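Local coordinates for putative NADH-flavin reductase (Lactobacillus casei ATCC 334, PDB 3H2S), which probably works as an NAD(P)H-dependent oxidoreductase, binding NADPH in a Rossmann-type domain, at residues G7-A12 against A29-P34; M1-L6 against R23-L28; D64-A69 against S96-V101; F162-A167 against I187-M192. All coordinates share one frame; numbering follows the deposited sequence.

Contact 1 (G7-A12 against A29-P34); sequences GATGRA and AVVRDP. With NDP (NADPH dihydro-nicotinamide-adenine-dinucleotide phosphate), chain C.
T9 chi1 of 56° sets OG1 between the backbone N and the carbonyl carbon, leaving CG2 anti to the carbonyl carbon, as V31 CG1 is to its own (chi1 -56°). T9 CG2 rests 3.7 Å from V31 CG1, the two side chains crossing at about a right angle, and T9 OG1 faces the cofactor, accepting from O3B. Beside them A8 CB presses tightly on A29 CB at 3.5 Å. No direct hydrogen bond joins the segments. Instead one water accepts from G7 N and donates to V30 O at 2.6 Å, and a second links T9 N to the same carbonyl. This is the glycine-rich turn of a Rossmann beta-alpha-beta unit: G7 has a positive phi, and a CB on G10 would clash with the adenosine ribose. Where helix 11-22 begins, R11 N reaches NADPH O2A at 2.7 Å and A12 N reaches O1N at 2.8 Å. R11 NH1 holds O2N in the plane of its guanidinium, while NH2 bonds F162 O. An alanine here would probably leave O2N without its charged mate and F162 O without this donor, though the backbone bond to O2A would stay. R32, extended from CG to NE, has C5A of the adenine over one guanidinium face, offset toward the rim, R32 NH1 lying 3.5 Å from C5A. Its NH2 donates to O3X at 2.9 Å and its NE to O2X. D33 forms a salt bridge with K36, another NADPH-binding residue. The two R32 bonds to the 2'-phosphate are consistent with a site suited to NADPH.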
# COMPACT_ATOMS: atom_id res chain seq x y z
N GLY A 7 -5.83 14.74 8.95
CA GLY A 7 -6.51 14.55 10.22
C GLY A 7 -6.21 15.71 11.17
O GLY A 7 -6.19 15.53 12.39
N ALA A 8 -6.12 16.91 10.61
CA ALA A 8 -5.81 18.14 11.37
C ALA A 8 -6.88 18.51 12.41
O ALA A 8 -6.56 19.14 13.41
CB ALA A 8 -5.58 19.31 10.40
N THR A 9 -8.12 18.08 12.20
CA THR A 9 -9.21 18.36 13.15
C THR A 9 -9.31 17.35 14.29
O THR A 9 -10.06 17.58 15.26
CB THR A 9 -10.57 18.44 12.43
OG1 THR A 9 -10.81 17.23 11.70
CG2 THR A 9 -10.58 19.63 11.47
N GLY A 10 -8.50 16.30 14.22
CA GLY A 10 -8.51 15.25 15.24
C GLY A 10 -7.82 15.67 16.53
O GLY A 10 -7.31 16.78 16.65
N ARG A 11 -7.73 14.74 17.47
CA ARG A 11 -7.11 15.01 18.76
C ARG A 11 -5.60 15.24 18.60
O ARG A 11 -5.09 16.28 18.99
CB ARG A 11 -7.37 13.87 19.74
CG ARG A 11 -8.89 13.58 19.95
CD ARG A 11 -9.14 12.24 20.63
NE ARG A 11 -8.54 12.20 21.95
CZ ARG A 11 -7.47 11.48 22.27
NH1 ARG A 11 -6.88 10.71 21.36
NH2 ARG A 11 -7.00 11.51 23.51
N ALA A 12 -4.91 14.27 17.99
CA ALA A 12 -3.47 14.42 17.69
C ALA A 12 -3.24 15.55 16.69
O ALA A 12 -2.39 16.42 16.90
CB ALA A 12 -2.89 13.11 17.16
N ALA A 29 -4.05 22.54 6.71
CA ALA A 29 -4.90 21.54 7.37
C ALA A 29 -5.81 20.90 6.34
O ALA A 29 -6.61 21.58 5.71
CB ALA A 29 -5.74 22.20 8.45
N VAL A 30 -5.61 19.61 6.11
CA VAL A 30 -6.47 18.86 5.22
C VAL A 30 -7.65 18.34 6.03
O VAL A 30 -7.46 17.57 6.98
CB VAL A 30 -5.70 17.67 4.60
CG1 VAL A 30 -6.60 16.91 3.62
CG2 VAL A 30 -4.43 18.19 3.91
N VAL A 31 -8.85 18.74 5.65
CA VAL A 31 -10.03 18.51 6.49
C VAL A 31 -11.22 18.08 5.65
O VAL A 31 -11.21 18.22 4.43
CB VAL A 31 -10.41 19.79 7.30
CG1 VAL A 31 -9.21 20.26 8.14
CG2 VAL A 31 -10.87 20.91 6.36
N ARG A 32 -12.23 17.51 6.30
CA ARG A 32 -13.50 17.26 5.63
C ARG A 32 -14.60 18.14 6.22
O ARG A 32 -15.65 18.32 5.62
CB ARG A 32 -13.88 15.79 5.72
CG ARG A 32 -13.89 15.25 7.14
CD ARG A 32 -14.34 13.80 7.15
NE ARG A 32 -14.36 13.28 8.51
CZ ARG A 32 -14.70 12.04 8.84
NH1 ARG A 32 -15.09 11.19 7.89
NH2 ARG A 32 -14.69 11.68 10.11
N ASP A 33 -14.31 18.75 7.37
CA ASP A 33 -15.32 19.47 8.15
C ASP A 33 -14.85 20.90 8.42
O ASP A 33 -14.18 21.17 9.42
CB ASP A 33 -15.54 18.74 9.48
CG ASP A 33 -16.66 19.35 10.31
OD1 ASP A 33 -16.93 20.56 10.16
OD2 ASP A 33 -17.23 18.62 11.15
N PRO A 34 -15.18 21.82 7.50
CA PRO A 34 -14.81 23.24 7.62
C PRO A 34 -15.19 23.89 8.95
O PRO A 34 -14.40 24.65 9.51
CB PRO A 34 -15.58 23.91 6.47
CG PRO A 34 -15.79 22.82 5.47
CD PRO A 34 -15.91 21.54 6.26
PA NDP C . -9.14 11.31 15.96
O1A NDP C . -10.21 10.20 16.14
O2A NDP C . -9.17 12.48 16.87
O5B NDP C . -9.61 11.71 14.38
C5B NDP C . -8.44 11.68 13.52
C4B NDP C . -8.74 12.44 12.18
O4B NDP C . -9.23 11.50 11.24
C3B NDP C . -9.88 13.51 12.32
O3B NDP C . -9.34 14.70 11.83
C2B NDP C . -10.99 12.94 11.35
O2B NDP C . -11.80 13.86 10.71
C1B NDP C . -10.07 12.17 10.35
N9A NDP C . -10.84 11.14 9.63
C8A NDP C . -11.39 9.98 10.24
N7A NDP C . -12.01 9.18 9.37
C5A NDP C . -11.83 9.82 8.12
C6A NDP C . -12.24 9.42 6.84
N6A NDP C . -12.97 8.27 6.71
N1A NDP C . -12.16 10.34 5.81
C2A NDP C . -11.40 11.45 6.04
N3A NDP C . -10.78 11.85 7.19
C4A NDP C . -11.09 11.03 8.25
O3 NDP C . -7.86 10.43 16.26
PN NDP C . -6.57 10.43 17.25
O1N NDP C . -5.94 11.84 17.20
O2N NDP C . -7.14 10.08 18.58
O5D NDP C . -5.43 9.39 16.72
C5D NDP C . -4.37 9.79 15.84
C4D NDP C . -3.48 8.56 15.61
O4D NDP C . -3.17 8.06 16.91
C3D NDP C . -4.06 7.38 14.78
O3D NDP C . -3.07 6.78 14.05
C2D NDP C . -4.63 6.47 15.93
O2D NDP C . -4.65 5.12 15.55
C1D NDP C . -3.47 6.69 16.97
N1N NDP C . -3.84 6.19 18.29
C2N NDP C . -3.09 5.03 18.77
C3N NDP C . -3.66 4.39 20.04
C7N NDP C . -2.57 3.58 20.73
O7N NDP C . -1.80 2.90 20.07
N7N NDP C . -2.59 3.50 22.12
C4N NDP C . -4.50 5.22 20.98
C5N NDP C . -5.43 6.19 20.30
C6N NDP C . -5.03 6.73 18.94
P2B NDP C . -13.04 14.57 11.50
O1X NDP C . -12.45 15.57 12.56
O2X NDP C . -13.74 15.51 10.45
O3X NDP C . -13.95 13.58 12.14
O HOH W 1 -7.21 15.00 6.58
O HOH W 2 -8.80 16.84 9.51
O HOH W 3 -12.39 17.49 9.58

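Contact 2 (M1-L6 against R23-L28); sequences MKIAVL and RGHEVL
M1 to V5 run parallel to H25 to L28, with K2 paired to E26, I3 to V27 and A4 to L28, the short strand axes 4.7 Å apart and turned by 29°. Four backbone bonds knit them: E26 N to M1 O, I3 N to E26 O at 2.8 Å, L28 N to I3 O, and V5 N to L28 O. On the face shared by A4 and L28, K2 and E26 both send CG anti to the backbone N and stay extended beyond it. The two chains cross obliquely, K2 CE coming 3.7 Å from E26 OE2. The salt bridge of K2 NZ with E26 OE2 is long, at 3.8 Å, and NZ also bonds S62 OG. An alanine here would probably leave the E26 carboxylate without this distant positive partner and S62 OG without its amine bond. The other face carries I3, V5 and V27, where V5 CG2 lies 4.3 Å from V27 CG1 beneath V17 and A20 of helix 11-22. At the start of the pair, CG of M1, a selenomethionine, sits 3.5 Å from H25 CD2. M1 SE stands 5.1 Å from the centroid of the H25 ring, an oblique approach 31° off the normal. I3 CD1 approaches H25 CB at 3.8 Å, and the M1 amine lies at the ring edge. G24, with positive phi, ends the preceding helix in a Schellman motif. The first crossover of the Rossmann fold thus combines an apolar side under the helix with a face where charged K2 and E26 sit beside A4 and L28, their long pairing likely to add only modest attraction.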
# COMPACT_ATOMS: atom_id res chain seq x y z
N MSE A 1 8.98 26.16 7.62
CA MSE A 1 8.65 25.18 6.54
C MSE A 1 7.14 25.04 6.40
O MSE A 1 6.39 25.48 7.28
CB MSE A 1 9.30 23.82 6.83
CG MSE A 1 8.44 22.86 7.67
SE MSE A 1 9.31 21.14 8.07
CE MSE A 1 10.16 20.83 6.32
N LYS A 2 6.69 24.44 5.31
CA LYS A 2 5.28 24.22 5.09
C LYS A 2 4.87 22.78 5.39
O LYS A 2 5.51 21.82 4.92
CB LYS A 2 4.86 24.61 3.67
CG LYS A 2 3.36 24.56 3.48
CD LYS A 2 2.93 25.08 2.13
CE LYS A 2 1.42 25.06 2.00
NZ LYS A 2 0.99 25.66 0.71
N ILE A 3 3.87 22.63 6.25
CA ILE A 3 3.50 21.32 6.79
C ILE A 3 2.03 21.08 6.49
O ILE A 3 1.16 21.84 6.94
CB ILE A 3 3.72 21.26 8.34
CG1 ILE A 3 5.13 21.71 8.73
CG2 ILE A 3 3.43 19.85 8.88
CD1 ILE A 3 5.42 21.63 10.26
N ALA A 4 1.74 20.03 5.73
CA ALA A 4 0.36 19.56 5.56
C ALA A 4 0.03 18.59 6.68
O ALA A 4 0.79 17.66 6.95
CB ALA A 4 0.19 18.87 4.20
N VAL A 5 -1.09 18.82 7.37
CA VAL A 5 -1.52 17.92 8.43
C VAL A 5 -2.79 17.18 8.01
O VAL A 5 -3.85 17.81 7.80
CB VAL A 5 -1.75 18.67 9.75
CG1 VAL A 5 -2.22 17.71 10.85
CG2 VAL A 5 -0.48 19.43 10.15
N LEU A 6 -2.68 15.87 7.84
CA LEU A 6 -3.85 15.05 7.56
C LEU A 6 -4.51 14.64 8.88
O LEU A 6 -3.82 14.34 9.84
CB LEU A 6 -3.45 13.79 6.79
CG LEU A 6 -3.24 13.82 5.26
CD1 LEU A 6 -2.66 15.10 4.72
CD2 LEU A 6 -2.41 12.59 4.82
N ARG A 23 5.78 27.03 16.47
CA ARG A 23 7.15 26.92 16.00
C ARG A 23 7.38 27.64 14.67
O ARG A 23 8.40 27.41 14.01
CB ARG A 23 7.53 25.44 15.86
CG ARG A 23 7.70 24.74 17.19
CD ARG A 23 8.35 23.37 17.01
NE ARG A 23 8.23 22.60 18.23
CZ ARG A 23 8.97 21.53 18.52
NH1 ARG A 23 10.02 21.22 17.76
NH2 ARG A 23 8.74 20.86 19.63
N GLY A 24 6.40 28.42 14.24
CA GLY A 24 6.58 29.34 13.11
C GLY A 24 6.49 28.69 11.74
O GLY A 24 7.02 29.20 10.77
N HIS A 25 5.81 27.55 11.65
CA HIS A 25 5.63 26.87 10.38
C HIS A 25 4.28 27.20 9.73
O HIS A 25 3.31 27.52 10.43
CB HIS A 25 5.80 25.36 10.54
CG HIS A 25 7.18 24.97 10.96
ND1 HIS A 25 7.48 24.61 12.26
CD2 HIS A 25 8.37 25.10 10.32
CE1 HIS A 25 8.79 24.43 12.37
NE2 HIS A 25 9.35 24.77 11.22
N GLU A 26 4.26 27.18 8.40
CA GLU A 26 3.03 27.41 7.65
C GLU A 26 2.24 26.10 7.57
O GLU A 26 2.75 25.10 7.10
CB GLU A 26 3.35 27.88 6.23
CG GLU A 26 2.11 28.22 5.41
CD GLU A 26 2.42 28.46 3.96
OE1 GLU A 26 3.62 28.57 3.62
OE2 GLU A 26 1.47 28.53 3.15
N VAL A 27 1.03 26.11 8.10
CA VAL A 27 0.24 24.88 8.18
C VAL A 27 -0.80 24.84 7.08
O VAL A 27 -1.47 25.84 6.81
CB VAL A 27 -0.45 24.74 9.56
CG1 VAL A 27 -1.41 23.55 9.55
CG2 VAL A 27 0.63 24.56 10.65
N LEU A 28 -0.93 23.68 6.45
CA LEU A 28 -2.08 23.39 5.60
C LEU A 28 -2.86 22.24 6.21
O LEU A 28 -2.34 21.12 6.30
CB LEU A 28 -1.62 23.02 4.19
CG LEU A 28 -2.76 22.68 3.23
CD1 LEU A 28 -3.73 23.85 3.06
CD2 LEU A 28 -2.25 22.20 1.89

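Contact 3 (D64-A69 against S96-V101); sequences DAVVDA and SDTLAV. With NDP (NADPH dihydro-nicotinamide-adenine-dinucleotide phosphate), chain C.
Between A65–D68 and L99–V101 the flat groups that carry the contact are peptide units, which meet through their carbonyls and N-H groups, while the D64 and D68 carboxylates turn to partners outside it, D64 OD1 to K2 N and D68 OD1 to the backbone N of the NADPH-binding L70. L99 O accepts V66 N at 2.8 Å, and V101 O takes D68 N at 2.8 Å. V101 N returns a bond to V66 O. At the start of the pairing L99 N reaches D64 O at 3.1 Å. A65 CA adds a CA-H...O contact to L99 O at 3.1 Å. The two strands flank helix 80-91 in sequence, forming a parallel beta-alpha-beta crossover within the Rossmann sheet. On one face A65 CB meets L99 CB at 4.1 Å, and V67 and V101 continue the row toward L200 of helix 189-201. The V66 and A100 side chains take the other face; there T98 CG2, anti to its backbone N, lies 4.1 Å from V66 CG2 and 3.5 Å from D64 O. S96 OG accepts T98 N in an ST turn just before the strand. At the far end A69 O lies 3.5 Å from NADPH C5B.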
# COMPACT_ATOMS: atom_id res chain seq x y z
N ASP A 64 6.79 20.96 2.57
CA ASP A 64 8.08 20.38 2.93
C ASP A 64 7.90 19.11 3.78
O ASP A 64 8.78 18.24 3.82
CB ASP A 64 8.92 21.42 3.69
CG ASP A 64 9.11 22.71 2.92
OD1 ASP A 64 8.56 23.76 3.34
OD2 ASP A 64 9.81 22.68 1.88
N ALA A 65 6.76 19.03 4.45
CA ALA A 65 6.45 17.88 5.30
C ALA A 65 4.96 17.60 5.34
O ALA A 65 4.12 18.50 5.20
CB ALA A 65 6.97 18.09 6.71
N VAL A 66 4.64 16.34 5.62
CA VAL A 66 3.27 15.88 5.80
C VAL A 66 3.18 15.08 7.09
O VAL A 66 4.06 14.25 7.37
CB VAL A 66 2.81 14.99 4.62
CG1 VAL A 66 1.37 14.53 4.84
CG2 VAL A 66 2.92 15.77 3.31
N VAL A 67 2.13 15.30 7.86
CA VAL A 67 1.90 14.48 9.03
C VAL A 67 0.59 13.73 8.90
O VAL A 67 -0.45 14.33 8.61
CB VAL A 67 1.90 15.32 10.34
CG1 VAL A 67 1.64 14.39 11.56
CG2 VAL A 67 3.22 16.06 10.48
N ASP A 68 0.65 12.41 9.04
CA ASP A 68 -0.56 11.57 8.98
C ASP A 68 -1.13 11.35 10.39
O ASP A 68 -0.63 10.52 11.16
CB ASP A 68 -0.26 10.23 8.27
CG ASP A 68 -1.46 9.29 8.22
OD1 ASP A 68 -2.49 9.56 8.88
OD2 ASP A 68 -1.37 8.25 7.50
N ALA A 69 -2.13 12.15 10.77
CA ALA A 69 -2.79 11.99 12.05
C ALA A 69 -4.23 11.52 11.89
O ALA A 69 -5.08 11.81 12.72
CB ALA A 69 -2.76 13.33 12.84
N SER A 96 10.76 12.58 -3.90
CA SER A 96 10.62 13.89 -3.26
C SER A 96 11.35 13.87 -1.92
O SER A 96 11.49 12.82 -1.29
CB SER A 96 9.13 14.21 -3.04
OG SER A 96 8.96 15.30 -2.14
N ASP A 97 11.80 15.05 -1.49
CA ASP A 97 12.56 15.18 -0.25
C ASP A 97 11.61 15.28 0.94
O ASP A 97 12.05 15.27 2.10
CB ASP A 97 13.43 16.44 -0.30
CG ASP A 97 14.59 16.32 -1.26
OD1 ASP A 97 14.93 15.18 -1.64
OD2 ASP A 97 15.17 17.36 -1.62
N THR A 98 10.32 15.41 0.64
CA THR A 98 9.30 15.64 1.66
C THR A 98 9.36 14.64 2.81
O THR A 98 9.29 13.43 2.59
CB THR A 98 7.89 15.63 1.04
OG1 THR A 98 7.85 16.60 -0.01
CG2 THR A 98 6.81 15.97 2.09
N LEU A 99 9.39 15.17 4.04
CA LEU A 99 9.32 14.35 5.24
C LEU A 99 7.88 13.95 5.50
O LEU A 99 6.98 14.78 5.45
CB LEU A 99 9.84 15.14 6.45
CG LEU A 99 11.28 15.62 6.44
CD1 LEU A 99 11.53 16.44 7.71
CD2 LEU A 99 12.18 14.41 6.44
N ALA A 100 7.67 12.68 5.82
CA ALA A 100 6.33 12.22 6.17
C ALA A 100 6.36 11.51 7.51
O ALA A 100 6.98 10.45 7.63
CB ALA A 100 5.80 11.29 5.09
N VAL A 101 5.67 12.07 8.51
CA VAL A 101 5.55 11.41 9.80
C VAL A 101 4.21 10.70 9.94
O VAL A 101 3.15 11.31 9.79
CB VAL A 101 5.74 12.41 10.97
CG1 VAL A 101 5.54 11.72 12.34
CG2 VAL A 101 7.11 13.06 10.89
PA NDP C . -9.14 11.31 15.96
O1A NDP C . -10.21 10.20 16.14
O2A NDP C . -9.17 12.48 16.87
O5B NDP C . -9.61 11.71 14.38
C5B NDP C . -8.44 11.68 13.52
C4B NDP C . -8.74 12.44 12.18
O4B NDP C . -9.23 11.50 11.24
C3B NDP C . -9.88 13.51 12.32
O3B NDP C . -9.34 14.70 11.83
C2B NDP C . -10.99 12.94 11.35
O2B NDP C . -11.80 13.86 10.71
C1B NDP C . -10.07 12.17 10.35
N9A NDP C . -10.84 11.14 9.63
C8A NDP C . -11.39 9.98 10.24
N7A NDP C . -12.01 9.18 9.37
C5A NDP C . -11.83 9.82 8.12
C6A NDP C . -12.24 9.42 6.84
N6A NDP C . -12.97 8.27 6.71
N1A NDP C . -12.16 10.34 5.81
C2A NDP C . -11.40 11.45 6.04
N3A NDP C . -10.78 11.85 7.19
C4A NDP C . -11.09 11.03 8.25
O3 NDP C . -7.86 10.43 16.26
PN NDP C . -6.57 10.43 17.25
O1N NDP C . -5.94 11.84 17.20
O2N NDP C . -7.14 10.08 18.58
O5D NDP C . -5.43 9.39 16.72
C5D NDP C . -4.37 9.79 15.84
C4D NDP C . -3.48 8.56 15.61
O4D NDP C . -3.17 8.06 16.91
C3D NDP C . -4.06 7.38 14.78
O3D NDP C . -3.07 6.78 14.05
C2D NDP C . -4.63 6.47 15.93
O2D NDP C . -4.65 5.12 15.55
C1D NDP C . -3.47 6.69 16.97
N1N NDP C . -3.84 6.19 18.29
C2N NDP C . -3.09 5.03 18.77
C3N NDP C . -3.66 4.39 20.04
C7N NDP C . -2.57 3.58 20.73
O7N NDP C . -1.80 2.90 20.07
N7N NDP C . -2.59 3.50 22.12
C4N NDP C . -4.50 5.22 20.98
C5N NDP C . -5.43 6.19 20.30
C6N NDP C . -5.03 6.73 18.94
P2B NDP C . -13.04 14.57 11.50
O1X NDP C . -12.45 15.57 12.56
O2X NDP C . -13.74 15.51 10.45
O3X NDP C . -13.95 13.58 12.14

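Contact 4 (F162-A167 against I187-M192); sequences FPSGPA and ITTGNM. With NDP (NADPH dihydro-nicotinamide-adenine-dinucleotide phosphate), chain C.
P163 and T189 begin a run of hydrogen bonds that fasten a loop to the first turn of a helix. T189 N donates to P163 O at 3.0 Å, and G190 N to G165 O at 2.8 Å. In return G165 N donates to T189 OG1, N-H...O angle 164°. A water bridges that hydroxyl and G165 O. T188 is the N-cap: its OG1 accepts N191 N at 3.1 Å and donates to P166 O from well above the carbonyl plane, 52° out of it. Two of the first helical amides thus find acceptors in the loop, and a third finds one in the cap.

Close packing is made possible by glycine. A CB on G190 would clash with A167 N and G165 O, and A167 CB already lies 3.5 Å from G190 O.

The aromatic contacts centre on F162. The ring's edge meets I187 O in plane, F162 CD1 being 3.2 Å from it, while CD1 also touches I187 CG2. The F162 and M192 side chains cross at about a right angle, with F162 CE1 3.7 Å from CB of M192, a selenomethionine. On the cofactor side F162 CE2 approaches NADPH O4D at 3.5 Å, again at the ring edge, and F162 CB lies 3.7 Å from C4N of the nicotinamide.

This contact closes the loop between strands 153-158 and 170-173 over the start of helix 189-201. I187 and M192 rest on strands 153-158 and 209-214, and F162 packs against A12 of helix 11-22.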
# COMPACT_ATOMS: atom_id res chain seq x y z
N PHE A 162 -3.22 7.29 25.03
CA PHE A 162 -3.00 8.51 24.24
C PHE A 162 -4.04 9.61 24.59
O PHE A 162 -4.80 10.07 23.73
CB PHE A 162 -3.06 8.15 22.74
CG PHE A 162 -2.52 9.21 21.82
CD1 PHE A 162 -1.79 10.29 22.31
CD2 PHE A 162 -2.73 9.10 20.45
CE1 PHE A 162 -1.27 11.23 21.44
CE2 PHE A 162 -2.22 10.04 19.58
CZ PHE A 162 -1.50 11.13 20.07
N PRO A 163 -4.05 10.05 25.86
CA PRO A 163 -5.03 11.02 26.33
C PRO A 163 -4.79 12.43 25.76
O PRO A 163 -3.66 12.78 25.40
CB PRO A 163 -4.79 11.04 27.85
CG PRO A 163 -3.36 10.63 28.00
CD PRO A 163 -3.15 9.60 26.95
N SER A 164 -5.84 13.24 25.72
CA SER A 164 -5.68 14.65 25.38
C SER A 164 -5.00 15.37 26.52
O SER A 164 -5.21 15.02 27.68
CB SER A 164 -7.05 15.28 25.12
OG SER A 164 -6.96 16.69 25.15
N GLY A 165 -4.07 16.25 26.21
CA GLY A 165 -3.42 17.04 27.25
C GLY A 165 -2.34 17.96 26.71
O GLY A 165 -1.83 17.73 25.62
N PRO A 166 -1.99 19.01 27.46
CA PRO A 166 -0.92 19.91 27.04
C PRO A 166 0.45 19.23 27.06
O PRO A 166 0.64 18.18 27.69
CB PRO A 166 -0.97 21.03 28.09
CG PRO A 166 -1.52 20.38 29.29
CD PRO A 166 -2.57 19.41 28.76
N ALA A 167 1.41 19.82 26.34
CA ALA A 167 2.76 19.25 26.28
C ALA A 167 3.50 19.57 27.57
O ALA A 167 3.29 20.62 28.18
CB ALA A 167 3.52 19.87 25.10
N ILE A 187 1.07 8.92 26.70
CA ILE A 187 1.59 10.11 26.06
C ILE A 187 0.41 11.03 25.74
O ILE A 187 -0.62 10.56 25.25
CB ILE A 187 2.34 9.76 24.75
CG1 ILE A 187 2.87 11.03 24.07
CG2 ILE A 187 1.41 9.04 23.78
CD1 ILE A 187 4.24 11.45 24.51
N THR A 188 0.52 12.31 26.09
CA THR A 188 -0.51 13.28 25.75
C THR A 188 -0.44 13.70 24.29
O THR A 188 0.61 13.61 23.64
CB THR A 188 -0.45 14.54 26.65
OG1 THR A 188 0.79 15.24 26.44
CG2 THR A 188 -0.56 14.13 28.13
N THR A 189 -1.57 14.18 23.77
CA THR A 189 -1.59 14.77 22.44
C THR A 189 -0.57 15.91 22.32
O THR A 189 0.07 16.06 21.28
CB THR A 189 -3.00 15.27 22.06
OG1 THR A 189 -3.50 16.11 23.10
CG2 THR A 189 -3.95 14.10 21.89
N GLY A 190 -0.40 16.69 23.39
CA GLY A 190 0.58 17.78 23.37
C GLY A 190 2.01 17.28 23.23
O GLY A 190 2.79 17.81 22.43
N ASN A 191 2.35 16.22 23.96
CA ASN A 191 3.71 15.67 23.93
C ASN A 191 4.04 14.90 22.65
O ASN A 191 5.13 15.05 22.09
CB ASN A 191 3.95 14.79 25.16
CG ASN A 191 4.39 15.60 26.35
OD1 ASN A 191 5.01 16.66 26.19
ND2 ASN A 191 3.95 15.20 27.55
N MSE A 192 3.03 14.22 22.10
CA MSE A 192 3.15 13.66 20.77
C MSE A 192 3.43 14.77 19.75
O MSE A 192 4.28 14.60 18.87
CB MSE A 192 1.87 12.89 20.38
CG MSE A 192 1.87 12.40 18.94
SE MSE A 192 3.30 11.09 18.56
CE MSE A 192 2.55 9.56 19.51
PA NDP C . -9.14 11.31 15.96
O1A NDP C . -10.21 10.20 16.14
O2A NDP C . -9.17 12.48 16.87
O5B NDP C . -9.61 11.71 14.38
C5B NDP C . -8.44 11.68 13.52
C4B NDP C . -8.74 12.44 12.18
O4B NDP C . -9.23 11.50 11.24
C3B NDP C . -9.88 13.51 12.32
O3B NDP C . -9.34 14.70 11.83
C2B NDP C . -10.99 12.94 11.35
O2B NDP C . -11.80 13.86 10.71
C1B NDP C . -10.07 12.17 10.35
N9A NDP C . -10.84 11.14 9.63
C8A NDP C . -11.39 9.98 10.24
N7A NDP C . -12.01 9.18 9.37
C5A NDP C . -11.83 9.82 8.12
C6A NDP C . -12.24 9.42 6.84
N6A NDP C . -12.97 8.27 6.71
N1A NDP C . -12.16 10.34 5.81
C2A NDP C . -11.40 11.45 6.04
N3A NDP C . -10.78 11.85 7.19
C4A NDP C . -11.09 11.03 8.25
O3 NDP C . -7.86 10.43 16.26
PN NDP C . -6.57 10.43 17.25
O1N NDP C . -5.94 11.84 17.20
O2N NDP C . -7.14 10.08 18.58
O5D NDP C . -5.43 9.39 16.72
C5D NDP C . -4.37 9.79 15.84
C4D NDP C . -3.48 8.56 15.61
O4D NDP C . -3.17 8.06 16.91
C3D NDP C . -4.06 7.38 14.78
O3D NDP C . -3.07 6.78 14.05
C2D NDP C . -4.63 6.47 15.93
O2D NDP C . -4.65 5.12 15.55
C1D NDP C . -3.47 6.69 16.97
N1N NDP C . -3.84 6.19 18.29
C2N NDP C . -3.09 5.03 18.77
C3N NDP C . -3.66 4.39 20.04
C7N NDP C . -2.57 3.58 20.73
O7N NDP C . -1.80 2.90 20.07
N7N NDP C . -2.59 3.50 22.12
C4N NDP C . -4.50 5.22 20.98
C5N NDP C . -5.43 6.19 20.30
C6N NDP C . -5.03 6.73 18.94
P2B NDP C . -13.04 14.57 11.50
O1X NDP C . -12.45 15.57 12.56
O2X NDP C . -13.74 15.51 10.45
O3X NDP C . -13.95 13.58 12.14
O HOH W 4 -3.53 18.91 23.05

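Overall arrangement
Contacts 1 and 3 are buried, whereas contacts 2 and 4 are only partly buried. Contacts 1 and 2 share strand 26-31 within the first beta-alpha-beta unit and are joined by a probable bond of V30 N with V5 O. Contact 3 belongs to the next stage of the same sheet, tied to contact 2 through strands 2-6 and 65-68. Regular parallel bonding carries contacts 2 and 3; at the cofactor-binding edge, water and phosphate replace it in contact 1, and loop carbonyls and a threonine N-cap serve the first amides of a helix in contact 4. R11 ties those two together, and contacts 1, 3 and 4 all touch NADPH, the first two meeting at the adenosine ribose.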